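Local coordinates for CRISPR-associated endoribonuclease Cas6 1 (Methanocaldococcus jannaschii DSM 2661, PDB 5YI6), which probably cuts CRISPR transcripts within their repeats to release the CRISPR RNAs that guide adaptive antiviral defence, at residues A[57-62]-A[131-136]; A[119-124]-A[220-225]; A[135-140]-A[226-231]; A[150-155]-A[203-208]. One frame throughout, in Å; residues are numbered along the deposited sequence.

Contact 1: residues A[57-62]-A[131-136]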
# COMPACT_ATOMS: atom_id res chain seq x y z
N PHE A 57 -0.72 -1.99 -1.30
CA PHE A 57 -0.05 -1.75 -2.55
C PHE A 57 0.44 -0.31 -2.56
O PHE A 57 0.01 0.54 -1.76
CB PHE A 57 -0.93 -2.08 -3.78
CG PHE A 57 -2.32 -1.45 -3.75
CD1 PHE A 57 -2.56 -0.23 -4.40
CD2 PHE A 57 -3.39 -2.13 -3.14
CE1 PHE A 57 -3.85 0.33 -4.39
CE2 PHE A 57 -4.68 -1.57 -3.11
CZ PHE A 57 -4.92 -0.34 -3.76
N SER A 58 1.37 -0.05 -3.47
CA SER A 58 2.06 1.23 -3.52
C SER A 58 1.31 2.20 -4.44
O SER A 58 0.33 1.85 -5.09
CB SER A 58 3.50 1.02 -4.05
OG SER A 58 3.46 0.70 -5.44
N LEU A 59 1.79 3.46 -4.48
CA LEU A 59 1.48 4.33 -5.60
C LEU A 59 2.16 3.77 -6.85
O LEU A 59 3.11 2.99 -6.77
CB LEU A 59 2.01 5.73 -5.34
CG LEU A 59 1.66 6.38 -4.00
CD1 LEU A 59 2.37 7.74 -3.88
CD2 LEU A 59 0.21 6.53 -3.94
N LEU A 60 1.72 4.25 -8.02
CA LEU A 60 2.43 3.93 -9.26
C LEU A 60 3.79 4.58 -9.23
O LEU A 60 3.91 5.78 -8.95
CB LEU A 60 1.62 4.40 -10.48
CG LEU A 60 0.31 3.63 -10.72
CD1 LEU A 60 -0.60 4.33 -11.77
CD2 LEU A 60 0.57 2.15 -11.15
N GLN A 61 4.83 3.81 -9.49
CA GLN A 61 6.20 4.31 -9.45
C GLN A 61 6.71 4.47 -10.87
O GLN A 61 6.56 3.57 -11.69
CB GLN A 61 7.13 3.35 -8.70
CG GLN A 61 6.62 2.98 -7.26
CD GLN A 61 6.73 4.12 -6.26
OE1 GLN A 61 7.79 4.73 -6.13
NE2 GLN A 61 5.63 4.41 -5.52
N ILE A 62 7.37 5.59 -11.15
CA ILE A 62 7.92 5.86 -12.48
C ILE A 62 9.42 6.07 -12.34
O ILE A 62 9.85 6.86 -11.49
CB ILE A 62 7.27 7.10 -13.13
CG1 ILE A 62 5.77 6.88 -13.27
CG2 ILE A 62 8.00 7.46 -14.49
CD1 ILE A 62 5.05 8.09 -13.81
N ILE A 131 6.24 3.81 0.23
CA ILE A 131 5.89 3.91 -1.19
C ILE A 131 4.38 4.04 -1.40
O ILE A 131 3.94 4.32 -2.53
CB ILE A 131 6.48 2.74 -2.01
CG1 ILE A 131 6.06 1.36 -1.42
CG2 ILE A 131 8.01 2.85 -1.98
CD1 ILE A 131 6.57 0.14 -2.33
N SER A 132 3.58 3.92 -0.33
CA SER A 132 2.29 4.59 -0.28
C SER A 132 2.18 5.15 1.14
O SER A 132 2.71 4.54 2.10
CB SER A 132 1.11 3.68 -0.63
OG SER A 132 1.11 2.46 0.11
N PRO A 133 1.60 6.33 1.31
CA PRO A 133 1.69 7.00 2.62
C PRO A 133 0.84 6.28 3.67
O PRO A 133 -0.12 5.57 3.36
CB PRO A 133 1.18 8.42 2.34
CG PRO A 133 0.25 8.29 1.16
CD PRO A 133 0.93 7.17 0.29
N ILE A 134 1.18 6.54 4.95
CA ILE A 134 0.57 5.87 6.10
C ILE A 134 -0.62 6.68 6.57
O ILE A 134 -0.52 7.90 6.75
CB ILE A 134 1.60 5.66 7.23
CG1 ILE A 134 2.58 4.56 6.80
CG2 ILE A 134 0.92 5.32 8.61
CD1 ILE A 134 3.87 4.54 7.61
N TYR A 135 -1.73 5.99 6.76
CA TYR A 135 -2.96 6.57 7.26
C TYR A 135 -3.19 6.06 8.67
O TYR A 135 -3.08 4.85 8.91
CB TYR A 135 -4.12 6.19 6.34
CG TYR A 135 -5.48 6.66 6.80
CD1 TYR A 135 -5.77 8.01 6.90
CD2 TYR A 135 -6.50 5.75 7.06
CE1 TYR A 135 -7.07 8.45 7.30
CE2 TYR A 135 -7.77 6.18 7.46
CZ TYR A 135 -8.04 7.53 7.56
OH TYR A 135 -9.29 7.97 7.94
N LEU A 136 -3.50 6.96 9.59
CA LEU A 136 -3.70 6.54 10.97
C LEU A 136 -4.68 7.53 11.60
O LEU A 136 -4.42 8.72 11.55
CB LEU A 136 -2.37 6.53 11.72
CG LEU A 136 -2.36 5.79 13.04
CD1 LEU A 136 -2.56 4.27 12.87
CD2 LEU A 136 -1.06 6.14 13.78
O HOH W 1 5.72 6.39 -3.92

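Contact 2: residues A[119-124]-A[220-225]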
# COMPACT_ATOMS: atom_id res chain seq x y z
N LEU A 119 9.61 -10.41 -5.27
CA LEU A 119 10.53 -9.66 -4.42
C LEU A 119 10.63 -10.38 -3.08
O LEU A 119 9.76 -10.19 -2.20
CB LEU A 119 10.06 -8.21 -4.23
CG LEU A 119 9.97 -7.45 -5.56
CD1 LEU A 119 9.37 -6.06 -5.39
CD2 LEU A 119 11.36 -7.32 -6.15
N PRO A 120 11.69 -11.15 -2.86
CA PRO A 120 11.86 -11.81 -1.57
C PRO A 120 12.00 -10.78 -0.46
O PRO A 120 12.59 -9.71 -0.64
CB PRO A 120 13.16 -12.61 -1.75
CG PRO A 120 13.25 -12.86 -3.23
CD PRO A 120 12.68 -11.60 -3.86
N ILE A 121 11.53 -11.18 0.71
CA ILE A 121 11.55 -10.29 1.88
C ILE A 121 13.00 -10.03 2.29
O ILE A 121 13.84 -10.94 2.22
CB ILE A 121 10.77 -10.93 3.03
CG1 ILE A 121 10.64 -9.96 4.20
CG2 ILE A 121 11.43 -12.20 3.54
CD1 ILE A 121 9.26 -9.46 4.36
N PRO A 122 13.35 -8.80 2.67
CA PRO A 122 14.69 -8.55 3.21
C PRO A 122 14.96 -9.40 4.45
O PRO A 122 14.06 -9.66 5.25
CB PRO A 122 14.67 -7.06 3.53
CG PRO A 122 13.61 -6.48 2.61
CD PRO A 122 12.56 -7.56 2.53
N LYS A 123 16.19 -9.86 4.58
CA LYS A 123 16.58 -10.66 5.73
C LYS A 123 16.84 -9.82 6.97
O LYS A 123 16.93 -10.37 8.06
CB LYS A 123 17.83 -11.48 5.41
CG LYS A 123 17.60 -12.64 4.44
CD LYS A 123 18.87 -13.46 4.25
CE LYS A 123 19.90 -12.78 3.33
NZ LYS A 123 19.47 -12.67 1.90
N LYS A 124 16.96 -8.51 6.81
CA LYS A 124 17.15 -7.58 7.93
C LYS A 124 16.53 -6.23 7.58
O LYS A 124 16.45 -5.86 6.41
CB LYS A 124 18.64 -7.42 8.27
CG LYS A 124 19.43 -6.80 7.13
CD LYS A 124 20.94 -6.97 7.29
CE LYS A 124 21.68 -6.38 6.07
NZ LYS A 124 23.16 -6.41 6.18
N PHE A 220 5.91 -8.50 9.33
CA PHE A 220 4.47 -8.41 9.10
C PHE A 220 4.06 -7.00 8.66
O PHE A 220 3.26 -6.86 7.73
CB PHE A 220 3.71 -8.81 10.37
CG PHE A 220 2.23 -8.69 10.25
CD1 PHE A 220 1.50 -9.64 9.54
CD2 PHE A 220 1.55 -7.62 10.88
CE1 PHE A 220 0.08 -9.53 9.42
CE2 PHE A 220 0.13 -7.49 10.77
CZ PHE A 220 -0.59 -8.47 10.06
N GLY A 221 4.58 -5.96 9.29
CA GLY A 221 4.29 -4.61 8.79
C GLY A 221 4.82 -4.39 7.37
O GLY A 221 4.19 -3.72 6.55
N TYR A 222 5.97 -4.98 7.07
CA TYR A 222 6.55 -4.84 5.74
C TYR A 222 5.64 -5.43 4.67
O TYR A 222 5.52 -4.87 3.58
CB TYR A 222 7.92 -5.52 5.74
CG TYR A 222 8.77 -5.10 4.56
CD1 TYR A 222 9.48 -3.90 4.59
CD2 TYR A 222 8.86 -5.90 3.43
CE1 TYR A 222 10.28 -3.49 3.48
CE2 TYR A 222 9.66 -5.54 2.32
CZ TYR A 222 10.35 -4.31 2.36
OH TYR A 222 11.14 -3.92 1.30
N GLU A 223 5.01 -6.57 4.94
CA GLU A 223 4.18 -7.16 3.87
C GLU A 223 2.69 -6.82 3.98
O GLU A 223 1.99 -6.84 2.97
CB GLU A 223 4.44 -8.66 3.76
CG GLU A 223 5.96 -8.97 3.39
CD GLU A 223 6.55 -8.33 2.04
OE1 GLU A 223 6.11 -7.27 1.53
OE2 GLU A 223 7.51 -8.90 1.47
N CYS A 224 2.19 -6.48 5.15
CA CYS A 224 0.79 -6.11 5.30
C CYS A 224 0.56 -4.62 5.13
O CYS A 224 -0.55 -4.20 4.75
CB CYS A 224 0.28 -6.52 6.70
SG CYS A 224 -1.55 -6.36 6.89
N GLY A 225 1.57 -3.82 5.40
CA GLY A 225 1.47 -2.37 5.45
C GLY A 225 1.42 -1.89 6.89
O GLY A 225 1.04 -2.62 7.81
O HOH W 2 9.65 -8.06 -0.15

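Contact 3: residues A[135-140]-A[226-231]. With PO4 (phosphate ion), chain K.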
# COMPACT_ATOMS: atom_id res chain seq x y z
N TYR A 135 -1.73 5.99 6.76
CA TYR A 135 -2.96 6.57 7.26
C TYR A 135 -3.19 6.06 8.67
O TYR A 135 -3.08 4.85 8.91
CB TYR A 135 -4.12 6.19 6.34
CG TYR A 135 -5.48 6.66 6.80
CD1 TYR A 135 -5.77 8.01 6.90
CD2 TYR A 135 -6.50 5.75 7.06
CE1 TYR A 135 -7.07 8.45 7.30
CE2 TYR A 135 -7.77 6.18 7.46
CZ TYR A 135 -8.04 7.53 7.56
OH TYR A 135 -9.29 7.97 7.94
N LEU A 136 -3.50 6.96 9.59
CA LEU A 136 -3.70 6.54 10.97
C LEU A 136 -4.68 7.53 11.60
O LEU A 136 -4.42 8.72 11.55
CB LEU A 136 -2.37 6.53 11.72
CG LEU A 136 -2.36 5.79 13.04
CD1 LEU A 136 -2.56 4.27 12.87
CD2 LEU A 136 -1.06 6.14 13.78
N LYS A 137 -5.80 7.05 12.11
CA LYS A 137 -6.82 8.00 12.54
C LYS A 137 -7.30 7.65 13.94
O LYS A 137 -7.12 6.54 14.44
CB LYS A 137 -8.00 8.01 11.54
CG LYS A 137 -8.69 6.66 11.52
CD LYS A 137 -9.96 6.64 10.72
CE LYS A 137 -10.62 5.29 10.88
NZ LYS A 137 -10.63 4.90 12.32
N THR A 138 -7.93 8.64 14.58
CA THR A 138 -8.58 8.41 15.87
C THR A 138 -9.82 9.29 15.92
O THR A 138 -9.88 10.32 15.25
CB THR A 138 -7.60 8.66 17.05
OG1 THR A 138 -8.21 8.28 18.29
CG2 THR A 138 -7.16 10.10 17.13
N MET A 139 -10.83 8.88 16.67
CA MET A 139 -12.07 9.65 16.70
C MET A 139 -12.02 10.63 17.87
O MET A 139 -11.49 10.31 18.94
CB MET A 139 -13.28 8.71 16.82
CG MET A 139 -13.30 7.60 15.77
SD MET A 139 -13.36 8.31 14.10
CE MET A 139 -15.01 9.06 14.21
N ILE A 140 -12.51 11.84 17.66
CA ILE A 140 -12.47 12.86 18.71
C ILE A 140 -13.80 13.59 18.77
O ILE A 140 -14.42 13.88 17.74
CB ILE A 140 -11.34 13.87 18.50
CG1 ILE A 140 -11.51 14.50 17.12
CG2 ILE A 140 -10.00 13.21 18.70
CD1 ILE A 140 -10.46 15.44 16.81
N PHE A 226 1.85 -0.65 7.09
CA PHE A 226 1.74 0.06 8.36
C PHE A 226 0.47 0.90 8.36
O PHE A 226 -0.04 1.30 7.31
CB PHE A 226 2.99 0.94 8.60
CG PHE A 226 4.22 0.15 8.96
CD1 PHE A 226 4.55 -0.05 10.31
CD2 PHE A 226 5.01 -0.45 7.98
CE1 PHE A 226 5.66 -0.79 10.68
CE2 PHE A 226 6.12 -1.21 8.31
CZ PHE A 226 6.46 -1.40 9.67
N GLY A 227 -0.08 1.14 9.57
CA GLY A 227 -1.26 2.01 9.59
C GLY A 227 -2.51 1.32 9.05
O GLY A 227 -2.55 0.11 8.87
N GLU A 228 -3.52 2.13 8.74
CA GLU A 228 -4.85 1.66 8.39
C GLU A 228 -5.11 1.75 6.88
O GLU A 228 -4.32 2.30 6.13
CB GLU A 228 -5.92 2.46 9.15
CG GLU A 228 -5.76 2.32 10.64
CD GLU A 228 -6.70 3.27 11.37
OE1 GLU A 228 -7.93 3.07 11.27
OE2 GLU A 228 -6.22 4.19 12.02
N LYS A 229 -6.25 1.18 6.47
CA LYS A 229 -6.69 1.17 5.06
C LYS A 229 -5.63 0.55 4.15
O LYS A 229 -5.44 0.98 2.99
CB LYS A 229 -7.04 2.57 4.56
CG LYS A 229 -8.24 3.22 5.34
CD LYS A 229 -9.41 2.24 5.46
CE LYS A 229 -10.68 2.89 6.02
NZ LYS A 229 -11.64 1.87 6.53
N ASN A 230 -4.92 -0.46 4.65
CA ASN A 230 -3.91 -1.10 3.80
C ASN A 230 -4.49 -1.57 2.47
O ASN A 230 -3.87 -1.41 1.41
CB ASN A 230 -3.28 -2.29 4.53
CG ASN A 230 -2.53 -1.88 5.79
OD1 ASN A 230 -2.63 -2.55 6.82
ND2 ASN A 230 -1.80 -0.73 5.73
N SER A 231 -5.69 -2.18 2.52
CA SER A 231 -6.22 -2.84 1.34
C SER A 231 -6.77 -1.84 0.33
O SER A 231 -7.12 -2.25 -0.78
CB SER A 231 -7.29 -3.89 1.73
OG SER A 231 -8.43 -3.26 2.27
P PO4 K . -9.16 0.23 9.28
O1 PO4 K . -8.61 -0.18 10.63
O2 PO4 K . -9.40 1.73 9.26
O3 PO4 K . -10.47 -0.48 9.02
O4 PO4 K . -8.18 -0.19 8.19
O HOH W 3 -1.74 3.14 6.17

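Contact 4: residues A[150-155]-A[203-208]. With PO4 (phosphate ion), chain F.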
# COMPACT_ATOMS: atom_id res chain seq x y z
N ASP A 150 -6.78 12.81 11.81
CA ASP A 150 -5.71 12.07 11.13
C ASP A 150 -4.39 12.28 11.87
O ASP A 150 -3.86 13.40 11.90
CB ASP A 150 -5.60 12.54 9.68
CG ASP A 150 -6.85 12.27 8.88
OD1 ASP A 150 -7.60 11.34 9.25
OD2 ASP A 150 -7.09 12.99 7.90
N LEU A 151 -3.87 11.22 12.48
CA LEU A 151 -2.60 11.31 13.19
C LEU A 151 -1.43 11.34 12.22
O LEU A 151 -1.37 10.57 11.25
CB LEU A 151 -2.43 10.11 14.12
CG LEU A 151 -3.48 10.06 15.24
CD1 LEU A 151 -3.41 8.73 15.97
CD2 LEU A 151 -3.26 11.26 16.18
N LEU A 152 -0.47 12.25 12.49
CA LEU A 152 0.80 12.37 11.79
C LEU A 152 1.93 12.24 12.81
O LEU A 152 1.67 12.37 14.02
CB LEU A 152 0.86 13.73 11.09
CG LEU A 152 -0.32 13.94 10.13
CD1 LEU A 152 -0.34 15.39 9.63
CD2 LEU A 152 -0.22 12.95 8.95
N PRO A 153 3.19 12.03 12.39
CA PRO A 153 4.27 11.79 13.37
C PRO A 153 4.47 12.90 14.39
O PRO A 153 5.04 12.63 15.46
CB PRO A 153 5.51 11.61 12.49
CG PRO A 153 4.96 11.02 11.23
CD PRO A 153 3.66 11.76 11.01
N ASN A 154 4.05 14.12 14.11
CA ASN A 154 4.19 15.16 15.11
C ASN A 154 3.07 15.14 16.14
O ASN A 154 3.11 15.94 17.08
CB ASN A 154 4.33 16.55 14.47
CG ASN A 154 3.19 16.90 13.52
OD1 ASN A 154 2.35 16.10 13.17
ND2 ASN A 154 3.16 18.15 13.11
N ASN A 155 2.08 14.24 16.02
CA ASN A 155 1.08 14.03 17.07
C ASN A 155 1.62 13.08 18.13
O ASN A 155 2.23 12.05 17.83
CB ASN A 155 -0.20 13.44 16.48
CG ASN A 155 -0.97 14.43 15.64
OD1 ASN A 155 -1.11 14.28 14.40
ND2 ASN A 155 -1.53 15.43 16.30
N ARG A 203 -5.33 13.34 5.75
CA ARG A 203 -3.91 13.65 5.78
C ARG A 203 -3.16 12.37 6.15
O ARG A 203 -3.48 11.75 7.17
CB ARG A 203 -3.62 14.77 6.78
CG ARG A 203 -4.31 16.05 6.41
CD ARG A 203 -4.18 17.13 7.50
NE ARG A 203 -2.82 17.66 7.60
CZ ARG A 203 -2.26 18.47 6.70
NH1 ARG A 203 -1.02 18.91 6.87
NH2 ARG A 203 -2.94 18.84 5.62
N CYS A 204 -2.21 11.97 5.31
CA CYS A 204 -1.42 10.75 5.46
C CYS A 204 0.05 11.15 5.55
O CYS A 204 0.41 12.29 5.26
CB CYS A 204 -1.65 9.80 4.26
SG CYS A 204 -3.33 9.17 4.24
N SER A 205 0.90 10.22 5.96
CA SER A 205 2.31 10.55 6.16
C SER A 205 3.17 9.86 5.11
O SER A 205 3.20 8.64 5.05
CB SER A 205 2.81 10.14 7.55
OG SER A 205 2.04 10.76 8.58
N GLU A 206 3.87 10.65 4.29
CA GLU A 206 5.02 10.13 3.54
C GLU A 206 6.22 10.17 4.48
O GLU A 206 6.53 11.24 5.04
CB GLU A 206 5.26 10.99 2.30
CG GLU A 206 6.48 10.66 1.50
CD GLU A 206 6.57 11.54 0.25
OE1 GLU A 206 7.40 12.48 0.24
OE2 GLU A 206 5.77 11.32 -0.69
N MET A 207 6.87 9.04 4.73
CA MET A 207 7.89 9.13 5.77
C MET A 207 8.99 8.11 5.59
O MET A 207 8.85 7.09 4.89
CB MET A 207 7.28 9.00 7.18
CG MET A 207 6.50 7.75 7.40
SD MET A 207 5.54 7.87 8.95
CE MET A 207 6.82 7.70 10.13
N VAL A 208 10.13 8.44 6.21
CA VAL A 208 11.31 7.61 6.28
C VAL A 208 11.60 7.39 7.76
O VAL A 208 11.63 8.37 8.54
CB VAL A 208 12.52 8.28 5.60
CG1 VAL A 208 13.71 7.34 5.64
CG2 VAL A 208 12.18 8.66 4.16
P PO4 F . -0.68 16.54 20.15
O1 PO4 F . -1.09 16.21 21.57
O2 PO4 F . -1.44 15.60 19.23
O3 PO4 F . 0.82 16.33 19.98
O4 PO4 F . -1.05 17.96 19.80
O HOH W 4 -2.93 9.78 8.96
O HOH W 5 0.05 9.09 9.27

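Contact 1: residues A[57-62]-A[131-136]
Ser58 and Ser132 bring the two backbones together, their CA atoms 4.7 Å apart, and beside them Leu59 N bonds to Ile131 O (3.0 Å, N-H...O 164°). This is a seam between the two ferredoxin-like (RAMP) halves expected of a Cas6 protein: the loop leaving strand 56-57, at one edge of the five-stranded sheet, meets the loop leaving strand 127-130 of the four-stranded sheet. A second bond runs from Ser132 OG to Phe57 O (2.9 Å), so the pair of bonds brackets Ser58. Ser132 OG sits between its own N and carbonyl carbon, chi1 50°, where it also takes the N-H of Met236. Apolar groups fill in around these bonds. Ile131 lays CD1 3.6 Å from Ser58 CB, while Leu59 brings CG to 3.4 Å from Ile131 O and CD2 up to the Pro133 ring. The Phe57 ring packs on Leu27 and Ile31 of helix 23-35, the helix that carries Tyr32, the probable proton acceptor. Gln61 crosses Ile131 at about a right angle, its chain bent at chi2 (-72°) to put CD back toward Leu59. The carbonyl there is held from opposite faces: Leu59 O accepts from Ser58 OG at 2.7 Å and from Gln61 NE2 at 3.2 Å.

Contact 2: residues A[119-124]-A[220-225]
Glu223 OE2 and Leu119 O both accept from one water, at 2.8 Å and 3.0 Å respectively, and this bridge is the polar link between the loop and the helix. The two oxygens themselves stand 4.5 Å apart. The other carboxylate oxygen, OE1, is in a salt bridge with Arg6, so the two ends of the group have separate tasks; the charge pair probably keeps Glu223 ionised. OE2 and the water also lie in the plane of the Tyr222 ring, at its edge. Next to them the packing is mixed. Ile121 CD1 lies against both the carboxylate, 3.4 Å from Glu223 OE2, and the ring, 3.7 Å from Tyr222 CD2, and the Ile121 side chain crosses that of Glu223 obliquely. Pro122 meets Tyr222 tip to tip, with CD 3.5 Å from CE2 and CG near the hydroxyl. That hydroxyl is bonded to Asn239 N on strand 237-240, which fixes the far end of the ring. The helix ends just after these residues, at Gly225, with positive phi. Here the linker from strand 109-118 to strand 127-130 lies against the last turn of helix 215-224, an arrangement that fits the paired ferredoxin-like domains of the Cas6 family.

Contact 3: residues A[135-140]-A[226-231]
Glu228 reaches across with its carboxylate to do a backbone's work: OE2 takes the N-H of Lys137 on its syn side, 33° out of the carboxylate plane, with Lys137 N 2.9 Å away. The residue belongs to the glycine-rich loop of Cas6 proteins, the GhGxxxxxGhG signature that begins at Gly225 and Gly227 here. Its own backbone is tied as well, Glu228 N donating to Tyr135 O at 2.8 Å in an almost straight bond. Gly227, at positive phi, lets the chain run close, its CA 3.4 Å from the same oxygen. OE1 forms a salt bridge with Lys137 NZ that is weak at 3.4 Å, the lysine chain crossing Glu228 at about a right angle. Tyr135 and Lys229 lie side by side and point the same way, with Lys229 CG 3.5 Å from Tyr135 CD2, while Leu136 CD1 comes up beside OE2. Farther along the loop, Asn230 ND2 donates to Phe226 O and bonds Phe234 O too, folding the loop onto itself. The Lys229 side chain is about 5 Å from that of Lys53, the predicted transition-state stabiliser. A phosphate ion, probably from the crystallisation liquor, lies between Lys229 and the Glu228 carboxylate: its O4 accepts from Lys229 N at 2.9 Å with an N-H...O angle of 169°.

Contact 4: residues A[150-155]-A[203-208]
A type I beta turn, Leu152 to Asn155, follows the hairpin of strands 137-142 and 145-150 and leads toward helix 158-174; this connection lies on strand 201-213, the two chain directions 23° apart. At its start Asp150 OD2 accepts from Arg203 N (2.8 Å), the donor lying above the carboxylate plane, 43° out of it. The Arg203 chain then crosses Leu152 at about a right angle, NE 3.9 Å from CD1. Beyond that the packing is tight around one hydroxyl: Ser205 OG has Pro153 CD at 3.1 Å and Leu152 CD2 at 3.2 Å. A water 2.7 Å from Ser205 OG also lies within bonding distance of Leu151 O, so the hydroxyl has a polar neighbour despite the crowding. Farther along the strand, Met207 SD meets Pro153 CG (3.9 Å). The turn is closed by Asn155 N bonding to Leu152 O, and Asn155 OD1 takes the N-H of Leu152 in return, in the carbonyl plane, on a lone pair; ND2 bonds a phosphate, probably from the crystallisation liquor, as well as Tyr149 OH. Pro153 and Met207 both touch Phe158 of helix 158-174, and from strand 182-195 Phe189 packs on the proline and Val186 on the methionine.

Contact 1 joins loops leaving the five-stranded and four-stranded sheets near the centre of the chain, while contacts 2, 3 and 4 belong to the C-terminal part of the protein. Contacts 1 and 3 share Tyr135 and Leu136, and contact 4 is reached from them through the hairpin 137-142/145-150, where Leu136 O and Leu151 N lie 2.7 Å apart. Contacts 3 and 4 have centres 10 Å apart; contacts 2 and 4, at 21 Å, do not touch. Along the chain, strand 201-213 leads into helix 215-224 of contact 2, and the glycine-rich loop of contact 3 follows directly. That loop touches contact 1 through Ser231 on Phe57 and contact 2 through Asn230 on Cys224, and its Lys229 lies near Lys53, the predicted transition-state stabiliser.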